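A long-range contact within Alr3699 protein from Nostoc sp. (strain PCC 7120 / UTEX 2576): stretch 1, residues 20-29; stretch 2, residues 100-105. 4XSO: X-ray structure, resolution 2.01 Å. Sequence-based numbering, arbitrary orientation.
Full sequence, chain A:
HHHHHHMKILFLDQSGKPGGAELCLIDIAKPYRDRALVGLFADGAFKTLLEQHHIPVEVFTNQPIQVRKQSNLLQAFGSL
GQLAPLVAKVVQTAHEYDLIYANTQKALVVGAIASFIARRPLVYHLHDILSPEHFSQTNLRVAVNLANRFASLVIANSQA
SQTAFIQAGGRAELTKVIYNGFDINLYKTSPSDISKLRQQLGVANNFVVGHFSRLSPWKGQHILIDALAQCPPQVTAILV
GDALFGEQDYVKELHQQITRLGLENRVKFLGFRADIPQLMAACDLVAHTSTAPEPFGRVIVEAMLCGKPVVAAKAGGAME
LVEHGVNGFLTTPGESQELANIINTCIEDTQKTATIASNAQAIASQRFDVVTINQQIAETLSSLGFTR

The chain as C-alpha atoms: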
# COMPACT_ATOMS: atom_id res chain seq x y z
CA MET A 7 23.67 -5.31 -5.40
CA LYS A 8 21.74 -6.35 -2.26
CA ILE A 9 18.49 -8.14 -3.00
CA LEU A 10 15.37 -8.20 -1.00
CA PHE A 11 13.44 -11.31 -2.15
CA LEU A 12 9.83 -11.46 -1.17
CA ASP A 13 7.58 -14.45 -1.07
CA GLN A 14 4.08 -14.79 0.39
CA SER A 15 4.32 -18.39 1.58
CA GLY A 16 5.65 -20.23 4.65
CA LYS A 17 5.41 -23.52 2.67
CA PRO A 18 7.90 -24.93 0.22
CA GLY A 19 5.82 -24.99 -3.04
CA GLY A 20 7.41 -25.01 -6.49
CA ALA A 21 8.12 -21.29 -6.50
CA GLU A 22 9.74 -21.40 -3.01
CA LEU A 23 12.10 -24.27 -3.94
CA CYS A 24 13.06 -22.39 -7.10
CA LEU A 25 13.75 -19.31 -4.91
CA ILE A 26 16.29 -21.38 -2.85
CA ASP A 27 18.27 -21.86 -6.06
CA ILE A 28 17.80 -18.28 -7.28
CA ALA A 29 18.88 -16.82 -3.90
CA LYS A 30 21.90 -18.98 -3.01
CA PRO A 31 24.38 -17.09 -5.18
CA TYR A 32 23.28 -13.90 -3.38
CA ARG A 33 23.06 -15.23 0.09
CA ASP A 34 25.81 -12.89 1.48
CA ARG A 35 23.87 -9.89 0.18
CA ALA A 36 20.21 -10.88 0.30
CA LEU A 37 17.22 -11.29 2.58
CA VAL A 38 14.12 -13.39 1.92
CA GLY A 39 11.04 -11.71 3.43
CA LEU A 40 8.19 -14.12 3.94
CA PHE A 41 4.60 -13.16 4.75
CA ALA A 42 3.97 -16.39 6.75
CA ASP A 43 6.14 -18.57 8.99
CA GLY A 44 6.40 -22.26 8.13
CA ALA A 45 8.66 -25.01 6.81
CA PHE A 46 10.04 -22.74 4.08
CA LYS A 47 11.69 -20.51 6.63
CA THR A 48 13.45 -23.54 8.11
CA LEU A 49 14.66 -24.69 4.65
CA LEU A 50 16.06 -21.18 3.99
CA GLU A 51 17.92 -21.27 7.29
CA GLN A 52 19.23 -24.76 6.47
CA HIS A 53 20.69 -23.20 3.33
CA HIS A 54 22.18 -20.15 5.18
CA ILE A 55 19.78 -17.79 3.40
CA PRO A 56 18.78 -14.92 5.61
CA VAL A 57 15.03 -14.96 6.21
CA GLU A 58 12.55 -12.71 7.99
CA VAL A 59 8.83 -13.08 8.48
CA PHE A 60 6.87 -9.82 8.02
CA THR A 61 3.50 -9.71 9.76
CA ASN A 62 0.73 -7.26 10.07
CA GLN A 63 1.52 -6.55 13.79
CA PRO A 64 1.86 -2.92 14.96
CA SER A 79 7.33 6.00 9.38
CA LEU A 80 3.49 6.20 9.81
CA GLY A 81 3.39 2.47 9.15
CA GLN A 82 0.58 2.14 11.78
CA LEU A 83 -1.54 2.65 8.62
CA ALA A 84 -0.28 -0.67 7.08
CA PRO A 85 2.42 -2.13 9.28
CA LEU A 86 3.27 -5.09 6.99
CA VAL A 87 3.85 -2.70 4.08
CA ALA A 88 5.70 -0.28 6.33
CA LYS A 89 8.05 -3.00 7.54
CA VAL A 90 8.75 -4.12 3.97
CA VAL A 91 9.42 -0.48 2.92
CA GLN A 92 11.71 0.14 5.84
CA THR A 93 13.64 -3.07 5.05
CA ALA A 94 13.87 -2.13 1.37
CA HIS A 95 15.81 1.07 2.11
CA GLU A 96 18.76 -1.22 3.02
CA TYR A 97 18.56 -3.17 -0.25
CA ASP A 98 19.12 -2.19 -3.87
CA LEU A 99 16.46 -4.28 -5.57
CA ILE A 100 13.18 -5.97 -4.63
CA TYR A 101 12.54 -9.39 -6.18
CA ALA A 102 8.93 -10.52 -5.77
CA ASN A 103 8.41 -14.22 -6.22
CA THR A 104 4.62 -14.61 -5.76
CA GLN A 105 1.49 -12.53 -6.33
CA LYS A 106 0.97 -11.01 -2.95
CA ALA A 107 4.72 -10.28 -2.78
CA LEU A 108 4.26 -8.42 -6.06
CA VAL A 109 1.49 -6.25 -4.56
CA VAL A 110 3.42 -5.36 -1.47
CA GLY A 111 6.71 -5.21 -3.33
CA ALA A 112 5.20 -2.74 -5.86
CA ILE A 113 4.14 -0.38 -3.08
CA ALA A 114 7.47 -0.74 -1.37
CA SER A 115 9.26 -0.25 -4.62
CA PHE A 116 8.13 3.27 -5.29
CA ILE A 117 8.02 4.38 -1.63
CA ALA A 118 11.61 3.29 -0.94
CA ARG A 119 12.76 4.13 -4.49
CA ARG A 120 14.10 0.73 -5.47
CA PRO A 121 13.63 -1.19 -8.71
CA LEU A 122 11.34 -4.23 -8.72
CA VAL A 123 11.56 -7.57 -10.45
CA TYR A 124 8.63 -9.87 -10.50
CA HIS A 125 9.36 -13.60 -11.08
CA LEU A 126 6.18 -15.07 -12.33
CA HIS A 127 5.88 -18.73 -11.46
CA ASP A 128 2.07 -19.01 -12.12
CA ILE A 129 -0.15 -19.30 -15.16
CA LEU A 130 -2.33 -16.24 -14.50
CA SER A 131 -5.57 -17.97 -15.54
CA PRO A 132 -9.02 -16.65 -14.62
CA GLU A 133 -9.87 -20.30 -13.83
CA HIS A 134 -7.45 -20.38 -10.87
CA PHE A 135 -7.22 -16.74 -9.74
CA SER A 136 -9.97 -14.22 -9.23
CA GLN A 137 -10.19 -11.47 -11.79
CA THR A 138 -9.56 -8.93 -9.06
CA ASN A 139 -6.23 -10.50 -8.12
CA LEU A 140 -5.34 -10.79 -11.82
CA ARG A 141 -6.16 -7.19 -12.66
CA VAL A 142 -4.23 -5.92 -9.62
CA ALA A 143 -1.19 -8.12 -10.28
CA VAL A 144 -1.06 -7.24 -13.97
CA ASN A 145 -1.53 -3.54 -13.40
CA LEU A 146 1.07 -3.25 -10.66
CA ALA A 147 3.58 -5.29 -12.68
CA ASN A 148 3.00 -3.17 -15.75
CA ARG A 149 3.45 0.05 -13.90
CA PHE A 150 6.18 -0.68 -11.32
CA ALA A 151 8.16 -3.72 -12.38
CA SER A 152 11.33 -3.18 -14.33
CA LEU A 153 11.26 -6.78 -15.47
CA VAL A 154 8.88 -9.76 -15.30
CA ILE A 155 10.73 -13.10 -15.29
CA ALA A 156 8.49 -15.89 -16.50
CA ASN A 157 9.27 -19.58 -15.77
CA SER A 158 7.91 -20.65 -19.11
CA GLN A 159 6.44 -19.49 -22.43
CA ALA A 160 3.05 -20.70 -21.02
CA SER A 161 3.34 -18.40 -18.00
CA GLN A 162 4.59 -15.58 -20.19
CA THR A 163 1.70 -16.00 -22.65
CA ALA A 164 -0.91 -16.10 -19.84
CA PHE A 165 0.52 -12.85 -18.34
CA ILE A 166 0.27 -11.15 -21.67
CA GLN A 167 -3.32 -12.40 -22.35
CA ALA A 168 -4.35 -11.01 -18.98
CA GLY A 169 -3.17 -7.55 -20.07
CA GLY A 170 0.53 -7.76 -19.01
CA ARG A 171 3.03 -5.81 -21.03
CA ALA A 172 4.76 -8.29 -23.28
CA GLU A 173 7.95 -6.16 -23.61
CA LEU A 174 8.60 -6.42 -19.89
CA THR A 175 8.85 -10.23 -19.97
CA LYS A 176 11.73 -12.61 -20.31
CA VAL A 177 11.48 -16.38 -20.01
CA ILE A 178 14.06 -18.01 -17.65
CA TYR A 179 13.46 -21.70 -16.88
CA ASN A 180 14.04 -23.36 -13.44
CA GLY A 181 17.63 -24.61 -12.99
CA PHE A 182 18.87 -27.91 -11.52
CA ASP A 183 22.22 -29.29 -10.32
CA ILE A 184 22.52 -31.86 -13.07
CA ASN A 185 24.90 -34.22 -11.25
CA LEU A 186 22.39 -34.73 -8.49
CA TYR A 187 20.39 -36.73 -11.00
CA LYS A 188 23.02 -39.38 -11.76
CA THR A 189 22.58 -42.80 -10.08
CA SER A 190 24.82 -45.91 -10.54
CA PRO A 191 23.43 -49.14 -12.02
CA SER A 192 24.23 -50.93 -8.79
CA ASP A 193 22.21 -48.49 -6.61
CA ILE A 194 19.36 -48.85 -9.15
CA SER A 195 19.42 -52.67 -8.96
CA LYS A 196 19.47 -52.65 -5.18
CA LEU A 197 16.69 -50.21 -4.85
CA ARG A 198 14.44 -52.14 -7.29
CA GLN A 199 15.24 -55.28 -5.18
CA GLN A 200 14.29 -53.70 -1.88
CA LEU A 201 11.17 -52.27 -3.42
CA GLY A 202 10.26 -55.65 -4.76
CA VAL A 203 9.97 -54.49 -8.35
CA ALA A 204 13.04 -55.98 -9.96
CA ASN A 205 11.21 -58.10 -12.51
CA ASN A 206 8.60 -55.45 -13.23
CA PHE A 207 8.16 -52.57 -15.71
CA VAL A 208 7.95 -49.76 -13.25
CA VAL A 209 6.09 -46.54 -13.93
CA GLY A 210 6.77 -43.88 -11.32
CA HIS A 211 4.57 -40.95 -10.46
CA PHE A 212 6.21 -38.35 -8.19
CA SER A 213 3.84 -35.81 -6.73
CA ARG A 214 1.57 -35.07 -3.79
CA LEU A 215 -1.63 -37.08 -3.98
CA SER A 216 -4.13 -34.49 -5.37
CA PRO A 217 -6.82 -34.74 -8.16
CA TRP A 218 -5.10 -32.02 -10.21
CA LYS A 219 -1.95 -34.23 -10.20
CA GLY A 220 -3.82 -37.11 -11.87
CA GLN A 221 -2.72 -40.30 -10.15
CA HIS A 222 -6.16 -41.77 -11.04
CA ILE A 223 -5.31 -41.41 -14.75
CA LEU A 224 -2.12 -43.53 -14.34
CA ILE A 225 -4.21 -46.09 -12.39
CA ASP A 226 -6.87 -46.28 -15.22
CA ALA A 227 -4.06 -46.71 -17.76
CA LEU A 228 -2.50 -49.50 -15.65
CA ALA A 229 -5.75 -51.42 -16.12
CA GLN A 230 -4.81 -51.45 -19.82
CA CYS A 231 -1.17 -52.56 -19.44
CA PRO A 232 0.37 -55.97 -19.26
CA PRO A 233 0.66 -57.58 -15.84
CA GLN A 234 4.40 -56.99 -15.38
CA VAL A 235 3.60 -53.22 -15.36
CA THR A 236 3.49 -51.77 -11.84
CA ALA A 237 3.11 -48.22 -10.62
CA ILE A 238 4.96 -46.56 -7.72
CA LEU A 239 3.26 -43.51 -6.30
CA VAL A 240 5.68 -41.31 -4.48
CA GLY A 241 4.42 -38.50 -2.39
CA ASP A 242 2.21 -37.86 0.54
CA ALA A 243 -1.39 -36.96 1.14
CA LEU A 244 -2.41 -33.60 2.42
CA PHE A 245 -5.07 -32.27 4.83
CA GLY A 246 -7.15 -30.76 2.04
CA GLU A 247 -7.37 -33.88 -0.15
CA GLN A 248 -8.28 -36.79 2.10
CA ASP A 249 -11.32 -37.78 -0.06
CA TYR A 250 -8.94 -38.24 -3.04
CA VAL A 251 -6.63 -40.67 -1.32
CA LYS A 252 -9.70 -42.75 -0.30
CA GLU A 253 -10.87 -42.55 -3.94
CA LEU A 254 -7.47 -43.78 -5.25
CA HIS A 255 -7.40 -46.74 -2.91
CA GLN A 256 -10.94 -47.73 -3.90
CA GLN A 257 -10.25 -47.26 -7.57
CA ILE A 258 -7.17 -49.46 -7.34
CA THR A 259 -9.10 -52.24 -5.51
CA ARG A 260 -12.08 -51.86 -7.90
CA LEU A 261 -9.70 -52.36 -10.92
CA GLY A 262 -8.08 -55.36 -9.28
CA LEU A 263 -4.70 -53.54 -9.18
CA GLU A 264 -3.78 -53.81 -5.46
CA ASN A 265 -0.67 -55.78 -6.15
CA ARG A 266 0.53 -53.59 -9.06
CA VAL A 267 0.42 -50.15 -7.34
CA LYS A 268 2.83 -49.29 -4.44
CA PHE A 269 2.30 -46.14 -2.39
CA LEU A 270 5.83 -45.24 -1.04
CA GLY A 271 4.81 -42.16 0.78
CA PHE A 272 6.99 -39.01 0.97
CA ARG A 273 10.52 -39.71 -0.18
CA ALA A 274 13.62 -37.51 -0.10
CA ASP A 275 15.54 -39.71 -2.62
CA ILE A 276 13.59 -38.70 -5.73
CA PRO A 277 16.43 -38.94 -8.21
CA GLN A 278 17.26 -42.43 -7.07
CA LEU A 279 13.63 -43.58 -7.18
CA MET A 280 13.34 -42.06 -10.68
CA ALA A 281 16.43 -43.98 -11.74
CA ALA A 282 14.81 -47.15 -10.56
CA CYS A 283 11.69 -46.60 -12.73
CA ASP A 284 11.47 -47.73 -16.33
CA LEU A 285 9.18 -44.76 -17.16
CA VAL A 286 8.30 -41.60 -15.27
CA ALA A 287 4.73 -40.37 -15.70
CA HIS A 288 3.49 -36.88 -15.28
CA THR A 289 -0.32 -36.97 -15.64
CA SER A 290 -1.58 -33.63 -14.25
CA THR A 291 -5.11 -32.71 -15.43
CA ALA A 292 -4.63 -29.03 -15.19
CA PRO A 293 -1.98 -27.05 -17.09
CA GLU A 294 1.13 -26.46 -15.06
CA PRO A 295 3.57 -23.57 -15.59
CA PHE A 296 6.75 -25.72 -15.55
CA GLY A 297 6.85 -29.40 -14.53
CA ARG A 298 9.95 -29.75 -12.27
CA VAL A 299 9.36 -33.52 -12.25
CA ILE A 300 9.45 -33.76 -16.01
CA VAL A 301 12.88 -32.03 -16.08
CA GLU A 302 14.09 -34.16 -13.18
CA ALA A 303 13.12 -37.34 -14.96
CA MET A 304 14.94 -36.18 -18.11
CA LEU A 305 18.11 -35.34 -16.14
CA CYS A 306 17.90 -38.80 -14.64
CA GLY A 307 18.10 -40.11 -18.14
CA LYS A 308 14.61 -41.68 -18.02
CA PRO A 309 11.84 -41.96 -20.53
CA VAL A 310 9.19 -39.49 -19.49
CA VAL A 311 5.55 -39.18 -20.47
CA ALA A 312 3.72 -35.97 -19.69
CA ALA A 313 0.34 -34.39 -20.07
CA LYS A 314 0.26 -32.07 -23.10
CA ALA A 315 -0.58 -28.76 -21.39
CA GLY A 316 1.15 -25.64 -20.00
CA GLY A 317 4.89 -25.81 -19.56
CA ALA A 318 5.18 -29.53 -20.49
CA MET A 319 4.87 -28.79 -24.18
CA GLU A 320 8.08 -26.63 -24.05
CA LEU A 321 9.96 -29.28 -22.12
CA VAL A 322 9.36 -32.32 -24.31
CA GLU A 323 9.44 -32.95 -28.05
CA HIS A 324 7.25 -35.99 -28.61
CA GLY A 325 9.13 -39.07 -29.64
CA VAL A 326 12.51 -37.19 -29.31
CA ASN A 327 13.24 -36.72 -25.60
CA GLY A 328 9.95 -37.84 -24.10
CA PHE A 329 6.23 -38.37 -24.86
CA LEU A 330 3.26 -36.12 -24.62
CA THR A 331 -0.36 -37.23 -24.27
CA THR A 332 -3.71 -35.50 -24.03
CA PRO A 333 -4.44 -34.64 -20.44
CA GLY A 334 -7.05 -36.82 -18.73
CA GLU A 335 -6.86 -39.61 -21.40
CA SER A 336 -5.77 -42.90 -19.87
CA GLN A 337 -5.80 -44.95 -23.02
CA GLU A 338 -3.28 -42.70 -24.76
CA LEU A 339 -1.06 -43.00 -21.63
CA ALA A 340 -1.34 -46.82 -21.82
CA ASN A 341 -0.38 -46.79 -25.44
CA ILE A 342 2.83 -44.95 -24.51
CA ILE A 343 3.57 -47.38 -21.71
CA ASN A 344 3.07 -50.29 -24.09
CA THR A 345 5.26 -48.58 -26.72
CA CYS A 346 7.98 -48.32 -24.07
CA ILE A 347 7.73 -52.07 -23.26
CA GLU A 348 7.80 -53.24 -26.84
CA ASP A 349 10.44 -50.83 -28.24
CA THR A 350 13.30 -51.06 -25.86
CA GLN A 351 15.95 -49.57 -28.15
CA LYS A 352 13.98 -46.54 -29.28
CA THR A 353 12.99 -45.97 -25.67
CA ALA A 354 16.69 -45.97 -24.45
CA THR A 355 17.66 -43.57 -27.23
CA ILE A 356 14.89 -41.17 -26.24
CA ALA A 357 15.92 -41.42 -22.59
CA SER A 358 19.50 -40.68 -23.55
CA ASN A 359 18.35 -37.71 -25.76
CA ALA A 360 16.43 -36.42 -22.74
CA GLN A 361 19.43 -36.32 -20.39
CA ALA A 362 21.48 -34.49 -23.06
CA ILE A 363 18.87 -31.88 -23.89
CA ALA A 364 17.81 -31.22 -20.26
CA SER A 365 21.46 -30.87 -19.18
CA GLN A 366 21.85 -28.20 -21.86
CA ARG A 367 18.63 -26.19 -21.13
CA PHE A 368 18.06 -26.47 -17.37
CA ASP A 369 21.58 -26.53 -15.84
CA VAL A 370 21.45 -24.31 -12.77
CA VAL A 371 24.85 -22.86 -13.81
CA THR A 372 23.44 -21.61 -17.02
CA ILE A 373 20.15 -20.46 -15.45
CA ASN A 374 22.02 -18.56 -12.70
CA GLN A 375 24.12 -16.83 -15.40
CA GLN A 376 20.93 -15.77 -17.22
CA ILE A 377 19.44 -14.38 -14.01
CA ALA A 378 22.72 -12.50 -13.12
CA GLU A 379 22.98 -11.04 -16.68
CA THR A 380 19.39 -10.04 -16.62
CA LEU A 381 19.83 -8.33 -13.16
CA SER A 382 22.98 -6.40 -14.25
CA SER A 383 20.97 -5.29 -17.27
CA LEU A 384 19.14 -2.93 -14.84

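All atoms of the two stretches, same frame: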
# COMPACT_ATOMS: atom_id res chain seq x y z
N GLY A 20 6.44 -25.04 -5.39
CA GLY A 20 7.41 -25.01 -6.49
C GLY A 20 8.21 -23.71 -6.58
O GLY A 20 9.44 -23.73 -6.71
N ALA A 21 7.52 -22.59 -6.43
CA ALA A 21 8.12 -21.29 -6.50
C ALA A 21 9.17 -21.06 -5.36
O ALA A 21 10.20 -20.49 -5.57
CB ALA A 21 7.02 -20.24 -6.46
N GLU A 22 8.87 -21.57 -4.17
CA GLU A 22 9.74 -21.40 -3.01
C GLU A 22 11.05 -22.19 -3.18
O GLU A 22 12.15 -21.66 -2.99
CB GLU A 22 8.95 -21.76 -1.77
CG GLU A 22 7.87 -20.78 -1.41
CD GLU A 22 6.63 -20.76 -2.35
OE1 GLU A 22 6.22 -21.81 -2.89
OE2 GLU A 22 6.03 -19.67 -2.51
N LEU A 23 10.94 -23.44 -3.63
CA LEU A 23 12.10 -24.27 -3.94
C LEU A 23 12.94 -23.63 -5.01
O LEU A 23 14.19 -23.66 -4.93
CB LEU A 23 11.65 -25.69 -4.42
CG LEU A 23 10.78 -26.56 -3.46
CD1 LEU A 23 10.38 -27.89 -4.09
CD2 LEU A 23 11.49 -26.80 -2.13
N CYS A 24 12.30 -23.09 -6.05
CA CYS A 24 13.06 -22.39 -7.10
C CYS A 24 13.80 -21.17 -6.49
O CYS A 24 14.94 -20.90 -6.85
CB CYS A 24 12.17 -21.98 -8.28
SG CYS A 24 13.04 -21.27 -9.72
N LEU A 25 13.15 -20.47 -5.56
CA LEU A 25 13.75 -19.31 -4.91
C LEU A 25 15.00 -19.70 -4.09
O LEU A 25 15.96 -18.94 -4.06
CB LEU A 25 12.69 -18.60 -4.06
CG LEU A 25 13.15 -17.31 -3.33
CD1 LEU A 25 13.55 -16.26 -4.33
CD2 LEU A 25 12.07 -16.74 -2.40
N ILE A 26 15.05 -20.90 -3.52
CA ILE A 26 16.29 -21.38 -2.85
C ILE A 26 17.49 -21.23 -3.80
O ILE A 26 18.54 -20.63 -3.48
CB ILE A 26 16.20 -22.86 -2.38
CG1 ILE A 26 15.06 -23.09 -1.38
CG2 ILE A 26 17.53 -23.34 -1.79
CD1 ILE A 26 15.00 -22.08 -0.28
N ASP A 27 17.29 -21.82 -4.99
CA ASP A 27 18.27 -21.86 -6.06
C ASP A 27 18.59 -20.49 -6.64
O ASP A 27 19.78 -20.14 -6.90
CB ASP A 27 17.77 -22.82 -7.20
CG ASP A 27 17.74 -24.31 -6.76
OD1 ASP A 27 18.63 -24.73 -5.96
OD2 ASP A 27 16.81 -25.05 -7.14
N ILE A 28 17.56 -19.66 -6.77
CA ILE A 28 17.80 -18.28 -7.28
C ILE A 28 18.62 -17.44 -6.27
O ILE A 28 19.53 -16.76 -6.64
CB ILE A 28 16.46 -17.60 -7.59
CG1 ILE A 28 15.73 -18.27 -8.76
CG2 ILE A 28 16.65 -16.15 -7.92
CD1 ILE A 28 14.23 -18.02 -8.71
N ALA A 29 18.30 -17.58 -4.98
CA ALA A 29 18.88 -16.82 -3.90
C ALA A 29 20.29 -17.24 -3.41
O ALA A 29 21.08 -16.38 -2.94
CB ALA A 29 17.90 -16.84 -2.75
N ILE A 100 14.22 -5.18 -5.23
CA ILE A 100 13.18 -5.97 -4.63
C ILE A 100 12.78 -7.00 -5.67
O ILE A 100 12.48 -6.64 -6.83
CB ILE A 100 11.93 -5.12 -4.28
CG1 ILE A 100 12.27 -4.02 -3.29
CG2 ILE A 100 10.83 -5.95 -3.70
CD1 ILE A 100 11.10 -3.01 -3.24
N TYR A 101 12.79 -8.29 -5.25
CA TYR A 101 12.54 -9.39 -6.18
C TYR A 101 11.37 -10.19 -5.63
O TYR A 101 11.50 -10.95 -4.66
CB TYR A 101 13.84 -10.21 -6.32
CG TYR A 101 13.94 -11.25 -7.37
CD1 TYR A 101 13.18 -12.39 -7.33
CD2 TYR A 101 14.95 -11.16 -8.33
CE1 TYR A 101 13.37 -13.42 -8.25
CE2 TYR A 101 15.15 -12.17 -9.28
CZ TYR A 101 14.36 -13.29 -9.24
OH TYR A 101 14.57 -14.29 -10.17
N ALA A 102 10.21 -9.91 -6.20
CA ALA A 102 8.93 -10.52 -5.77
C ALA A 102 8.69 -11.82 -6.52
O ALA A 102 8.69 -11.85 -7.77
CB ALA A 102 7.79 -9.56 -6.02
N ASN A 103 8.46 -12.87 -5.74
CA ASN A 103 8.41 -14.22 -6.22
C ASN A 103 7.00 -14.86 -6.25
O ASN A 103 6.84 -15.99 -6.68
CB ASN A 103 9.39 -15.06 -5.41
CG ASN A 103 9.85 -16.30 -6.18
OD1 ASN A 103 10.40 -16.19 -7.24
ND2 ASN A 103 9.67 -17.49 -5.60
N THR A 104 5.99 -14.12 -5.82
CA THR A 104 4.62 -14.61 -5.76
C THR A 104 3.73 -13.40 -5.88
O THR A 104 4.22 -12.24 -5.87
CB THR A 104 4.26 -15.34 -4.43
OG1 THR A 104 4.17 -14.39 -3.35
CG2 THR A 104 5.24 -16.44 -4.11
N GLN A 105 2.42 -13.64 -6.08
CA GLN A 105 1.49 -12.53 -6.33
C GLN A 105 1.30 -11.50 -5.26
O GLN A 105 1.31 -10.30 -5.51
CB GLN A 105 0.08 -13.04 -6.66
CG GLN A 105 -0.12 -13.41 -8.09
CD GLN A 105 -1.56 -13.83 -8.39
OE1 GLN A 105 -1.82 -14.99 -8.77
NE2 GLN A 105 -2.51 -12.90 -8.21

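The contact is small, 283 Å² summed over both sides, and it is organised round one polar side chain. N103 lies just past the end of the strand that finishes at A102 and gives up 80 Å² to the helix, more than any other residue here. With chi1 at -156° (t) its amide reaches the helix backbone, and N103 ND2 donates a hydrogen bond to A21 O at 3.0 Å. That carbonyl is already in use: L25 N bonds to A21 O, also at 3.0 Å, in the ordinary helical pattern. The asparagine therefore adds a second donor to an oxygen within the helix without breaking a turn. The lesson here is that a short amide can bond to a helix carbonyl that is already in use. A21 points toward the other stretch, its CB 3.9 Å from N103 ND2. One turn later L25 packs on the same group, L25 CB lying 3.6 Å from N103 ND2, so the polar bond sits against a leucine in a buried setting.

Y101 and I28 make the second anchor. Both point toward the opposing stretch, covering 47 and 43 Å². I28 CG2 comes within 3.6 Å of Y101 OH and 3.9 Å of Y101 CZ, meeting the ring obliquely. A tyrosine suits the spot because its length carries the ring's far end out to the helix, while its hydroxyl is hydrogen-bonded elsewhere in the structure and is not left unsatisfied. The branched isoleucine offers a methyl to that end.

At the other end of the contact, E22 starts sideways but its end comes nearer, bringing E22 OE2 to 3.7 Å from T104 CG2. T104 occupies the N-cap position before the next helix. The spacing of A21, L25 and I28 puts one helix flank against the chain.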